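Probable secreted solute-binding lipoprotein (Streptomyces coelicolor, PDB 3I3V) probably binds a solute outside the cell and hands it to a membrane transporter, as extracellular solute-binding lipoproteins of ABC importers do. Local coordinates at residues C[14-17]-C[22-25]; C[307-310]-C[314-317]. One frame throughout, in Å; residues are numbered along the deposited sequence.

Interaction 1: residues C[14-17]-C[22-25]; sequences TQLG and GSPT
Gly17 and Ser23 meet through one hydrogen bond, the polar part of this contact. The backbone N of Gly17 donates to Ser23 OG at 2.8 Å. The bond is almost straight, with an angle of 173° at the hydrogen. Ser23 presents its hydroxyl with OG anti to its own carbonyl carbon and beside its backbone N (chi1 -72°). The same OG is also hydrogen-bonded to the carbonyl of Ala20, within the loop that joins the two segments. One hydroxyl thus ties two points of that loop to the first turn of helix 23-36. Gly22 takes the N-cap position of this helix.

The remaining contacts are van der Waals, carbon against polar atoms. Ser23 CB lies 3.5 Å from Gly17 N, beside the hydrogen bond. Leu16 directs its CB toward the helix start, and this atom is 4.1 Å from Ser23 OG. Farther out, Leu16 CD1 comes within 4.4 Å of Gly22 O, a loose contact. The leucine side chain also packs on Met69, Ile288 and Tyr26, so it belongs to the buried interior that the loop adjoins.

Backbone shape matters as well. Gly17 and Gly22 both have positive phi. A CB on either would collide with the carbonyl O of the residue before.

The segments form the turn from strand 9-14 into helix 23-36, the first strand-to-helix connection of the periplasmic-binding-protein fold. Its chemistry implies a loop tied to the helix start by one buried hydroxyl that serves two backbone groups, with glycines at two positions whose backbone angles leave no room for a CB.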
ATOM      1  N   THR C  14     -54.460  11.193  -1.297  1.00 29.85           N
ATOM      2  CA  THR C  14     -54.013  12.544  -1.644  1.00 30.63           C
ATOM      3  C   THR C  14     -55.065  13.543  -2.061  1.00 30.42           C
ATOM      4  O   THR C  14     -56.083  13.177  -2.634  1.00 31.79           O
ATOM      5  CB  THR C  14     -53.081  12.496  -2.857  1.00 31.14           C
ATOM      6  OG1 THR C  14     -52.302  11.301  -2.810  1.00 38.70           O
ATOM      7  CG2 THR C  14     -52.186  13.702  -2.897  1.00 27.93           C
ATOM      8  N   GLN C  15     -54.759  14.819  -1.840  1.00 31.08           N
ATOM      9  CA  GLN C  15     -55.633  15.912  -2.246  1.00 29.79           C
ATOM     10  C   GLN C  15     -55.231  16.331  -3.653  1.00 29.92           C
ATOM     11  O   GLN C  15     -55.925  17.121  -4.290  1.00 32.09           O
ATOM     12  CB  GLN C  15     -55.480  17.107  -1.313  1.00 28.85           C
ATOM     13  CG  GLN C  15     -56.114  16.907   0.042  1.00 27.97           C
ATOM     14  CD  GLN C  15     -56.051  18.149   0.894  1.00 26.12           C
ATOM     15  OE1 GLN C  15     -54.988  18.760   1.039  1.00 25.89           O
ATOM     16  NE2 GLN C  15     -57.188  18.532   1.474  1.00 25.87           N
ATOM     17  N   LEU C  16     -54.099  15.803  -4.121  1.00 28.90           N
ATOM     18  CA  LEU C  16     -53.575  16.102  -5.449  1.00 28.55           C
ATOM     19  C   LEU C  16     -54.023  15.040  -6.438  1.00 30.59           C
ATOM     20  O   LEU C  16     -54.149  13.866  -6.078  1.00 28.79           O
ATOM     21  CB  LEU C  16     -52.043  16.122  -5.442  1.00 26.56           C
ATOM     22  CG  LEU C  16     -51.308  17.140  -4.574  1.00 28.27           C
ATOM     23  CD1 LEU C  16     -49.821  17.051  -4.863  1.00 24.48           C
ATOM     24  CD2 LEU C  16     -51.825  18.543  -4.864  1.00 29.20           C
ATOM     25  N   GLY C  17     -54.231  15.438  -7.691  1.00 30.97           N
ATOM     26  CA  GLY C  17     -54.647  14.470  -8.694  1.00 33.96           C
ATOM     27  C   GLY C  17     -55.639  15.002  -9.710  1.00 35.36           C
ATOM     28  O   GLY C  17     -55.791  14.437 -10.789  1.00 36.16           O
ATOM     29  N   GLY C  22     -50.482  21.725  -8.494  1.00 32.78           N
ATOM     30  CA  GLY C  22     -49.406  20.753  -8.416  1.00 31.34           C
ATOM     31  C   GLY C  22     -49.836  19.362  -8.872  1.00 31.68           C
ATOM     32  O   GLY C  22     -49.003  18.465  -9.002  1.00 32.31           O
ATOM     33  N   SER C  23     -51.135  19.175  -9.105  1.00 31.23           N
ATOM     34  CA  SER C  23     -51.654  17.887  -9.546  1.00 31.12           C
ATOM     35  C   SER C  23     -50.966  17.357 -10.799  1.00 32.88           C
ATOM     36  O   SER C  23     -50.570  16.196 -10.835  1.00 36.27           O
ATOM     37  CB  SER C  23     -53.162  17.969  -9.803  1.00 30.62           C
ATOM     38  OG  SER C  23     -53.896  18.082  -8.592  1.00 31.12           O
ATOM     39  N   PRO C  24     -50.822  18.193 -11.850  1.00 33.10           N
ATOM     40  CA  PRO C  24     -50.169  17.745 -13.088  1.00 32.18           C
ATOM     41  C   PRO C  24     -48.784  17.160 -12.833  1.00 30.88           C
ATOM     42  O   PRO C  24     -48.454  16.077 -13.301  1.00 31.26           O
ATOM     43  CB  PRO C  24     -50.104  19.022 -13.929  1.00 34.51           C
ATOM     44  CG  PRO C  24     -51.324  19.794 -13.467  1.00 34.22           C
ATOM     45  CD  PRO C  24     -51.256  19.599 -11.966  1.00 33.22           C
ATOM     46  N   THR C  25     -47.969  17.884 -12.085  1.00 30.49           N
ATOM     47  CA  THR C  25     -46.627  17.416 -11.789  1.00 29.01           C
ATOM     48  C   THR C  25     -46.616  16.233 -10.818  1.00 30.61           C
ATOM     49  O   THR C  25     -45.684  15.416 -10.852  1.00 29.89           O
ATOM     50  CB  THR C  25     -45.784  18.554 -11.243  1.00 27.77           C
ATOM     51  OG1 THR C  25     -45.894  19.670 -12.137  1.00 25.46           O
ATOM     52  CG2 THR C  25     -44.331  18.135 -11.145  1.00 25.59           C
TER

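Interaction 2: residues C[307-310]-C[314-317]; sequences LRFM and DVVA
Val315 sets its CG2 methyl over one face of the Phe309 ring. The methyl is 3.9 Å from the ring centroid and 13° off the normal, a CH-pi contact made over the face, shifted toward the CE1-CZ side of the rim. The two side chains cross at about a right angle. Phe309 reaches this place with CG anti to its backbone N (chi1 176°), which swings the ring toward the second helix. Val315 has CG1 anti to its own N (chi1 -179°), leaving CG2 for the ring and CG1 for Met310. CG2 also lies 3.3 Å from Phe309 O, so this methyl touches both the ring and the carbonyl O of Phe309. Val315 CG1 approaches the selenium atom SE of Met310, a selenomethionine, at 4.4 Å.

Helices 300-310 and 313-323 are consecutive helices joined by a very short link, within a lobe of the periplasmic-binding-protein fold. Val315, in the first turn of the second helix, fills the inside of the bend. Val316 CG2 packs 3.6 Å from Met310 O, which is hydrogen-bonded to Tyr121 OH.

The Phe309 ring also meets Phe33 of helix 23-36 edge-to-face. With an alanine in place of Phe309, the Val315 methyl would probably lose its aromatic face and a gap would be likely to open beside Phe33. In the ring plane, the terminal methyl CE of Met310 lies at the edge of Phe309.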
ATOM      1  N   LEU C 307     -40.916   8.196  -0.511  1.00 38.59           N
ATOM      2  CA  LEU C 307     -40.454   9.432   0.096  1.00 40.57           C
ATOM      3  C   LEU C 307     -39.058   9.859  -0.338  1.00 41.72           C
ATOM      4  O   LEU C 307     -38.793  11.058  -0.466  1.00 42.01           O
ATOM      5  CB  LEU C 307     -40.537   9.331   1.619  1.00 42.05           C
ATOM      6  CG  LEU C 307     -41.812  10.002   2.135  1.00 43.84           C
ATOM      7  CD1 LEU C 307     -42.338   9.294   3.365  1.00 44.64           C
ATOM      8  CD2 LEU C 307     -41.507  11.467   2.414  1.00 44.34           C
ATOM      9  N   ARG C 308     -38.159   8.901  -0.564  1.00 41.20           N
ATOM     10  CA  ARG C 308     -36.813   9.263  -1.002  1.00 41.03           C
ATOM     11  C   ARG C 308     -36.927   9.860  -2.403  1.00 39.42           C
ATOM     12  O   ARG C 308     -36.199  10.790  -2.751  1.00 40.44           O
ATOM     13  CB  ARG C 308     -35.884   8.048  -1.049  1.00 40.87           C
ATOM     14  CG  ARG C 308     -35.798   7.251   0.231  1.00 42.03           C
ATOM     15  CD  ARG C 308     -34.547   6.394   0.224  1.00 42.56           C
ATOM     16  NE  ARG C 308     -33.402   7.191   0.635  1.00 42.88           N
ATOM     17  CZ  ARG C 308     -32.814   7.071   1.818  1.00 41.72           C
ATOM     18  NH1 ARG C 308     -33.262   6.176   2.679  1.00 38.82           N
ATOM     19  NH2 ARG C 308     -31.804   7.863   2.147  1.00 41.23           N
ATOM     20  N   PHE C 309     -37.854   9.314  -3.189  1.00 36.85           N
ATOM     21  CA  PHE C 309     -38.111   9.766  -4.558  1.00 35.42           C
ATOM     22  C   PHE C 309     -38.627  11.212  -4.540  1.00 35.59           C
ATOM     23  O   PHE C 309     -37.972  12.120  -5.050  1.00 37.43           O
ATOM     24  CB  PHE C 309     -39.139   8.837  -5.218  1.00 31.81           C
ATOM     25  CG  PHE C 309     -39.549   9.254  -6.605  1.00 32.65           C
ATOM     26  CD1 PHE C 309     -38.702   9.065  -7.688  1.00 31.34           C
ATOM     27  CD2 PHE C 309     -40.793   9.837  -6.829  1.00 32.04           C
ATOM     28  CE1 PHE C 309     -39.091   9.450  -8.967  1.00 30.16           C
ATOM     29  CE2 PHE C 309     -41.189  10.229  -8.110  1.00 30.12           C
ATOM     30  CZ  PHE C 309     -40.340  10.035  -9.175  1.00 30.80           C
HETATM   31  N   MSE C 310     -39.794  11.418  -3.936  1.00 34.36           N
HETATM   32  CA  MSE C 310     -40.405  12.743  -3.838  1.00 32.17           C
HETATM   33  C   MSE C 310     -39.446  13.811  -3.296  1.00 31.25           C
HETATM   34  O   MSE C 310     -39.536  14.978  -3.673  1.00 26.98           O
HETATM   35  CB  MSE C 310     -41.651  12.667  -2.953  1.00 35.16           C
HETATM   36  CG  MSE C 310     -42.771  11.828  -3.533  1.00 35.28           C
HETATM   37 SE   MSE C 310     -43.477  12.606  -5.149  1.00 43.47          SE
HETATM   38  CE  MSE C 310     -44.401  11.075  -5.787  1.00 38.97           C
ATOM     39  N   ASP C 314     -34.188  16.330  -8.295  1.00 32.01           N
ATOM     40  CA  ASP C 314     -34.763  16.450  -9.638  1.00 32.09           C
ATOM     41  C   ASP C 314     -36.288  16.454  -9.620  1.00 32.57           C
ATOM     42  O   ASP C 314     -36.927  17.093 -10.464  1.00 30.11           O
ATOM     43  CB  ASP C 314     -34.282  15.316 -10.546  1.00 31.01           C
ATOM     44  CG  ASP C 314     -34.658  13.951 -10.024  1.00 30.90           C
ATOM     45  OD1 ASP C 314     -35.033  13.082 -10.845  1.00 31.09           O
ATOM     46  OD2 ASP C 314     -34.564  13.746  -8.797  1.00 32.44           O
ATOM     47  N   VAL C 315     -36.868  15.727  -8.665  1.00 32.67           N
ATOM     48  CA  VAL C 315     -38.318  15.648  -8.550  1.00 31.76           C
ATOM     49  C   VAL C 315     -38.836  16.955  -7.963  1.00 31.46           C
ATOM     50  O   VAL C 315     -39.862  17.477  -8.382  1.00 29.93           O
ATOM     51  CB  VAL C 315     -38.740  14.478  -7.638  1.00 33.34           C
ATOM     52  CG1 VAL C 315     -40.244  14.417  -7.552  1.00 31.07           C
ATOM     53  CG2 VAL C 315     -38.188  13.165  -8.183  1.00 32.48           C
ATOM     54  N   VAL C 316     -38.106  17.474  -6.984  1.00 31.06           N
ATOM     55  CA  VAL C 316     -38.467  18.724  -6.346  1.00 31.26           C
ATOM     56  C   VAL C 316     -38.444  19.855  -7.374  1.00 32.45           C
ATOM     57  O   VAL C 316     -39.382  20.644  -7.457  1.00 33.67           O
ATOM     58  CB  VAL C 316     -37.488  19.041  -5.212  1.00 29.85           C
ATOM     59  CG1 VAL C 316     -37.757  20.416  -4.662  1.00 28.30           C
ATOM     60  CG2 VAL C 316     -37.614  17.982  -4.126  1.00 29.24           C
ATOM     61  N   ALA C 317     -37.372  19.908  -8.163  1.00 33.03           N
ATOM     62  CA  ALA C 317     -37.196  20.930  -9.194  1.00 32.08           C
ATOM     63  C   ALA C 317     -38.322  20.936 -10.234  1.00 32.76           C
ATOM     64  O   ALA C 317     -38.637  21.974 -10.798  1.00 34.29           O
ATOM     65  CB  ALA C 317     -35.839  20.741  -9.882  1.00 31.10           C
TER

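How the interactions relate
Interaction 1 comes first along the chain and interaction 2 follows nearly 300 residues later. Even so, their centres are 14 Å apart and their nearest atoms about 5 Å apart, without touching. Helix 23-36 links them: it starts in interaction 1, and its residues Tyr26, Ala29 and Phe33 pack against Met310 or Phe309 of interaction 2. Thr25 also reaches helix 313-323, on Arg318 and Phe319. The four-stranded sheet lies close to both, with strand 9-14 leading into interaction 1 and Phe290 of strand 289-292 touching Met310. Early and late parts of the chain therefore build one lobe together, as in other periplasmic-type binding proteins.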